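Local coordinates for protein STM4351 (Salmonella enterica, PDB 2Y7I) that binds arginine with high specificity in the periplasm, as a solute-binding protein of the bacterial family 3, at residues F49-I58 and K65-M73. Residues are numbered along the deposited sequence; the frame is centred on the assembly and turned at random.
Sequences FTNQSFDSLI and KFDAVIAGM. With ZN (zinc ion), chain D; ZN (zinc ion), chain E; ARG (arginine), chain C.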
ATOM      1  N   PHE A  49      -1.701  -8.127  21.814  1.00 24.62           N
ATOM      2  CA  PHE A  49      -2.639  -7.001  21.914  1.00 23.56           C
ATOM      3  C   PHE A  49      -3.256  -6.853  23.296  1.00 23.86           C
ATOM      4  O   PHE A  49      -3.619  -7.843  23.937  1.00 24.52           O
ATOM      5  CB  PHE A  49      -3.762  -7.125  20.888  1.00 23.21           C
ATOM      6  CG  PHE A  49      -3.300  -6.996  19.471  1.00 24.12           C
ATOM      7  CD1 PHE A  49      -3.114  -5.747  18.900  1.00 24.91           C
ATOM      8  CD2 PHE A  49      -3.040  -8.130  18.710  1.00 27.43           C
ATOM      9  CE1 PHE A  49      -2.669  -5.627  17.587  1.00 26.03           C
ATOM     10  CE2 PHE A  49      -2.605  -8.016  17.395  1.00 28.96           C
ATOM     11  CZ  PHE A  49      -2.422  -6.761  16.836  1.00 26.90           C
ATOM     12  N   THR A  50      -3.366  -5.604  23.744  1.00 22.48           N
ATOM     13  CA  THR A  50      -4.092  -5.269  24.968  1.00 22.66           C
ATOM     14  C   THR A  50      -5.244  -4.354  24.564  1.00 21.00           C
ATOM     15  O   THR A  50      -5.028  -3.352  23.873  1.00 20.04           O
ATOM     16  CB  THR A  50      -3.171  -4.584  25.995  1.00 23.21           C
ATOM     17  OG1 THR A  50      -2.073  -5.451  26.281  1.00 24.91           O
ATOM     18  CG2 THR A  50      -3.917  -4.270  27.307  1.00 24.96           C
ATOM     19  N   ASN A  51      -6.454  -4.724  24.975  1.00 20.49           N
ATOM     20  CA  ASN A  51      -7.678  -4.014  24.640  1.00 19.19           C
ATOM     21  C   ASN A  51      -8.153  -3.172  25.833  1.00 19.60           C
ATOM     22  O   ASN A  51      -8.440  -3.706  26.904  1.00 20.09           O
ATOM     23  CB  ASN A  51      -8.742  -5.041  24.209  1.00 19.71           C
ATOM     24  CG  ASN A  51     -10.127  -4.441  24.013  1.00 19.43           C
ATOM     25  OD1 ASN A  51     -11.130  -5.124  24.222  1.00 22.67           O
ATOM     26  ND2 ASN A  51     -10.197  -3.187  23.606  1.00 18.13           N
ATOM     27  N   GLN A  52      -8.192  -1.855  25.652  1.00 18.49           N
ATOM     28  CA  GLN A  52      -8.598  -0.921  26.721  1.00 18.94           C
ATOM     29  C   GLN A  52      -9.214   0.321  26.065  1.00 17.56           C
ATOM     30  O   GLN A  52      -9.187   0.443  24.837  1.00 16.62           O
ATOM     31  CB  GLN A  52      -7.416  -0.569  27.634  1.00 20.38           C
ATOM     32  CG  GLN A  52      -6.258   0.161  26.946  1.00 20.47           C
ATOM     33  CD  GLN A  52      -5.056   0.369  27.867  1.00 24.20           C
ATOM     34  OE1 GLN A  52      -4.430  -0.591  28.325  1.00 26.02           O
ATOM     35  NE2 GLN A  52      -4.723   1.631  28.134  1.00 23.46           N
ATOM     36  N   SER A  53      -9.773   1.229  26.860  1.00 16.96           N
ATOM     37  CA  SER A  53     -10.490   2.384  26.298  1.00 16.04           C
ATOM     38  C   SER A  53      -9.585   3.232  25.396  1.00 14.85           C
ATOM     39  O   SER A  53      -8.389   3.390  25.674  1.00 14.92           O
ATOM     40  CB  SER A  53     -11.130   3.232  27.411  1.00 16.22           C
ATOM     41  OG  SER A  53     -10.159   3.754  28.313  1.00 17.99           O
ATOM     42  N   PHE A  54     -10.150   3.770  24.320  1.00 13.89           N
ATOM     43  CA  PHE A  54      -9.365   4.530  23.329  1.00 13.34           C
ATOM     44  C   PHE A  54      -8.614   5.699  23.959  1.00 13.88           C
ATOM     45  O   PHE A  54      -7.444   5.942  23.632  1.00 13.98           O
ATOM     46  CB  PHE A  54     -10.263   5.060  22.199  1.00 12.49           C
ATOM     47  CG  PHE A  54      -9.507   5.856  21.147  1.00 12.60           C
ATOM     48  CD1 PHE A  54      -8.840   5.204  20.112  1.00 13.00           C
ATOM     49  CD2 PHE A  54      -9.458   7.257  21.202  1.00 12.95           C
ATOM     50  CE1 PHE A  54      -8.144   5.932  19.136  1.00 12.45           C
ATOM     51  CE2 PHE A  54      -8.766   7.993  20.230  1.00 12.64           C
ATOM     52  CZ  PHE A  54      -8.099   7.327  19.209  1.00 12.59           C
ATOM     53  N   ASP A  55      -9.286   6.405  24.868  1.00 14.12           N
ATOM     54  CA  ASP A  55      -8.707   7.596  25.511  1.00 14.80           C
ATOM     55  C   ASP A  55      -7.563   7.290  26.475  1.00 15.85           C
ATOM     56  O   ASP A  55      -6.863   8.210  26.914  1.00 16.96           O
ATOM     57  CB  ASP A  55      -9.796   8.403  26.229  1.00 15.01           C
ATOM     58  CG  ASP A  55     -10.441   7.640  27.384  1.00 15.65           C
ATOM     59  OD1 ASP A  55     -10.225   6.416  27.524  1.00 13.95           O
ATOM     60  OD2 ASP A  55     -11.178   8.280  28.162  1.00 19.08           O
ATOM     61  N   SER A  56      -7.379   6.010  26.816  1.00 15.81           N
ATOM     62  CA  SER A  56      -6.316   5.605  27.742  1.00 16.91           C
ATOM     63  C   SER A  56      -5.057   5.116  27.019  1.00 16.80           C
ATOM     64  O   SER A  56      -4.053   4.805  27.667  1.00 17.49           O
ATOM     65  CB  SER A  56      -6.809   4.505  28.693  1.00 17.89           C
ATOM     66  OG  SER A  56      -6.890   3.260  28.009  1.00 16.08           O
ATOM     67  N   LEU A  57      -5.115   5.061  25.691  1.00 15.60           N
ATOM     68  CA  LEU A  57      -4.052   4.415  24.913  1.00 15.82           C
ATOM     69  C   LEU A  57      -2.768   5.230  24.879  1.00 16.38           C
ATOM     70  O   LEU A  57      -1.687   4.696  25.135  1.00 16.01           O
ATOM     71  CB  LEU A  57      -4.524   4.108  23.494  1.00 14.50           C
ATOM     72  CG  LEU A  57      -5.526   2.959  23.321  1.00 14.56           C
ATOM     73  CD1 LEU A  57      -6.028   2.946  21.889  1.00 13.16           C
ATOM     74  CD2 LEU A  57      -4.920   1.598  23.719  1.00 15.46           C
ATOM     75  N   ILE A  58      -2.886   6.510  24.532  1.00 16.21           N
ATOM     76  CA  ILE A  58      -1.704   7.378  24.538  1.00 17.22           C
ATOM     77  C   ILE A  58      -1.041   7.486  25.927  1.00 18.52           C
ATOM     78  O   ILE A  58       0.171   7.305  26.031  1.00 18.64           O
ATOM     79  CB  ILE A  58      -1.970   8.737  23.854  1.00 16.50           C
ATOM     80  CG1 ILE A  58      -1.969   8.528  22.333  1.00 16.66           C
ATOM     81  CG2 ILE A  58      -0.904   9.784  24.244  1.00 17.57           C
ATOM     82  CD1 ILE A  58      -2.580   9.669  21.549  1.00 18.60           C
ATOM     83  N   LYS A  65       3.349   0.881  29.146  1.00 29.64           N
ATOM     84  CA  LYS A  65       2.528  -0.318  29.302  1.00 29.63           C
ATOM     85  C   LYS A  65       2.584  -1.214  28.054  1.00 28.33           C
ATOM     86  O   LYS A  65       2.400  -2.428  28.143  1.00 29.24           O
ATOM     87  CB  LYS A  65       1.084   0.069  29.638  1.00 29.26           C
ATOM     88  CG  LYS A  65       0.172  -1.104  29.924  1.00 30.97           C
ATOM     89  CD  LYS A  65      -1.271  -0.662  30.109  1.00 30.66           C
ATOM     90  CE  LYS A  65      -2.120  -1.820  30.592  1.00 31.24           C
ATOM     91  NZ  LYS A  65      -3.528  -1.393  30.724  1.00 32.06           N
ATOM     92  N   PHE A  66       2.823  -0.607  26.897  1.00 26.37           N
ATOM     93  CA  PHE A  66       3.069  -1.352  25.669  1.00 25.20           C
ATOM     94  C   PHE A  66       4.047  -0.614  24.757  1.00 24.03           C
ATOM     95  O   PHE A  66       4.416   0.526  25.026  1.00 24.05           O
ATOM     96  CB  PHE A  66       1.769  -1.748  24.934  1.00 24.59           C
ATOM     97  CG  PHE A  66       0.567  -0.894  25.258  1.00 24.35           C
ATOM     98  CD1 PHE A  66       0.452   0.402  24.758  1.00 25.43           C
ATOM     99  CD2 PHE A  66      -0.472  -1.408  26.027  1.00 24.91           C
ATOM    100  CE1 PHE A  66      -0.672   1.181  25.039  1.00 24.14           C
ATOM    101  CE2 PHE A  66      -1.603  -0.636  26.317  1.00 24.57           C
ATOM    102  CZ  PHE A  66      -1.700   0.657  25.824  1.00 24.62           C
ATOM    103  N   ASP A  67       4.474  -1.284  23.693  1.00 22.56           N
ATOM    104  CA  ASP A  67       5.478  -0.745  22.786  1.00 21.77           C
ATOM    105  C   ASP A  67       4.887   0.186  21.741  1.00 20.37           C
ATOM    106  O   ASP A  67       5.544   1.123  21.301  1.00 19.79           O
ATOM    107  CB  ASP A  67       6.195  -1.889  22.077  1.00 22.57           C
ATOM    108  CG  ASP A  67       6.834  -2.840  23.040  1.00 23.47           C
ATOM    109  OD1 ASP A  67       7.680  -2.382  23.839  1.00 26.04           O
ATOM    110  OD2 ASP A  67       6.463  -4.035  23.024  1.00 24.73           O
ATOM    111  N   ALA A  68       3.649  -0.085  21.344  1.00 18.74           N
ATOM    112  CA  ALA A  68       3.037   0.623  20.230  1.00 17.67           C
ATOM    113  C   ALA A  68       1.520   0.619  20.360  1.00 17.13           C
ATOM    114  O   ALA A  68       0.951  -0.182  21.099  1.00 17.22           O
ATOM    115  CB  ALA A  68       3.468   0.002  18.897  1.00 17.33           C
ATOM    116  N   VAL A  69       0.882   1.547  19.658  1.00 16.31           N
ATOM    117  CA  VAL A  69      -0.571   1.649  19.642  1.00 15.28           C
ATOM    118  C   VAL A  69      -1.014   1.633  18.193  1.00 14.94           C
ATOM    119  O   VAL A  69      -0.454   2.355  17.352  1.00 14.81           O
ATOM    120  CB  VAL A  69      -1.059   2.949  20.352  1.00 15.51           C
ATOM    121  CG1 VAL A  69      -2.483   3.308  19.964  1.00 14.30           C
ATOM    122  CG2 VAL A  69      -0.960   2.795  21.867  1.00 15.99           C
ATOM    123  N   ILE A  70      -1.999   0.787  17.898  1.00 14.41           N
ATOM    124  CA  ILE A  70      -2.704   0.842  16.623  1.00 14.08           C
ATOM    125  C   ILE A  70      -4.205   0.772  16.924  1.00 13.91           C
ATOM    126  O   ILE A  70      -4.665  -0.149  17.620  1.00 14.39           O
ATOM    127  CB  ILE A  70      -2.197  -0.252  15.628  1.00 14.44           C
ATOM    128  CG1 ILE A  70      -2.650   0.055  14.192  1.00 14.47           C
ATOM    129  CG2 ILE A  70      -2.598  -1.684  16.079  1.00 15.37           C
ATOM    130  CD1 ILE A  70      -2.090  -0.926  13.125  1.00 14.29           C
ATOM    131  N   ALA A  71      -4.960   1.770  16.461  1.00 13.57           N
ATOM    132  CA  ALA A  71      -6.378   1.874  16.847  1.00 13.53           C
ATOM    133  C   ALA A  71      -7.208   2.821  15.987  1.00 13.21           C
ATOM    134  O   ALA A  71      -7.976   3.634  16.511  1.00 12.86           O
ATOM    135  CB  ALA A  71      -6.496   2.272  18.336  1.00 14.11           C
ATOM    136  N   GLY A  72      -7.057   2.722  14.665  1.00 13.10           N
ATOM    137  CA  GLY A  72      -7.730   3.637  13.754  1.00 13.23           C
ATOM    138  C   GLY A  72      -7.441   5.082  14.127  1.00 13.44           C
ATOM    139  O   GLY A  72      -8.307   5.938  14.002  1.00 13.04           O
ATOM    140  N   MET A  73      -6.205   5.349  14.549  1.00 13.16           N
ATOM    141  CA  MET A  73      -5.854   6.618  15.193  1.00 13.53           C
ATOM    142  C   MET A  73      -5.250   7.634  14.219  1.00 14.12           C
ATOM    143  O   MET A  73      -4.137   7.433  13.719  1.00 13.70           O
ATOM    144  CB  MET A  73      -4.877   6.355  16.355  1.00 13.77           C
ATOM    145  CG  MET A  73      -4.394   7.622  17.093  1.00 13.78           C
ATOM    146  SD  MET A  73      -3.263   7.300  18.475  1.00 16.21           S
ATOM    147  CE  MET A  73      -4.440   6.663  19.704  1.00 15.56           C
TER
HETATM  148 ZN    ZN D1246     -12.004   6.989  29.542  1.00 16.19          ZN
HETATM  149 ZN    ZN E1247       6.869  -4.997  24.799  1.00 35.83          ZN
HETATM  150  N   ARG C1245     -10.319   8.001  13.936  1.00 13.25           N
HETATM  151  CA  ARG C1245     -10.838   8.622  15.195  1.00 13.72           C
HETATM  152  C   ARG C1245      -9.691   9.274  15.957  1.00 13.54           C
HETATM  153  O   ARG C1245      -9.899   9.817  17.040  1.00 12.77           O
HETATM  154  CB  ARG C1245     -11.542   7.576  16.084  1.00 13.75           C
HETATM  155  CG  ARG C1245     -10.678   6.344  16.410  1.00 14.85           C
HETATM  156  CD  ARG C1245     -11.350   5.404  17.408  1.00 15.37           C
HETATM  157  NE  ARG C1245     -10.656   4.113  17.426  1.00 12.96           N
HETATM  158  CZ  ARG C1245     -10.973   3.083  18.208  1.00 12.44           C
HETATM  159  NH1 ARG C1245     -11.985   3.158  19.075  1.00 12.54           N
HETATM  160  NH2 ARG C1245     -10.272   1.973  18.123  1.00 13.45           N
HETATM  161  OXT ARG C1245      -8.527   9.247  15.513  1.00 13.15           O
HETATM  162  O   HOH W   1       5.929  -3.838  26.354  1.00 38.63           O
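Extended through all its side-chain torsions, K65 runs toward Q52, whose own CG is held between the backbone N and the carbonyl carbon (chi1 63°) and whose amide comes to meet it from the opposite direction. K65 NZ donates to Q52 OE1 at 2.7 Å, with a C=O...N angle of 137° and the ammonium lying out of the carbonyl plane. The other end of the amide is also engaged: Q52 NE2 donates to S56 OG, at 2.7 Å, and to S60 OG in helix 57-62, so bonds at both ends fix its rotation. The F66 ring turns its edge to this amide, the two planes 68° apart, and F66 CE2 lies 3.5 Å from Q52 OE1. L57 crosses F66 at about a right angle and spreads its two methyls along the other segment. L57 CD2 rests against F66 CZ, whereas L57 CD1 packs 3.6 Å from A71 CB and also reaches V69 CG1. Further on, the terminal methyl of M73 meets F54 obliquely, M73 CE lying 3.8 Å from F54 CZ, while I58 CD1 rests against the sulfur. The edge of F54 faces the carbonyl of A71, and one face carries CD of the bound arginine, 3.6 Å above the plane. That carbonyl, A71 O, accepts from arginine NE at 2.9 Å and more weakly from NH2; G72 O accepts a hydrogen bond from the ligand's alpha-amino nitrogen. Just beyond the packing, D55 and D67 bind separate zinc ions, with D140 and H9 respectively. Strands 46-51 and 68-69 flank strand 7-12 in a parallel sheet of order 2-1-3, and helix 57-62 links them in a right-handed beta-alpha-beta crossover; the loop leading into its helix gives F54, and A71 to M73, following strand 68-69, complete this side of the arginine pocket, as in family 3 periplasmic binding proteins.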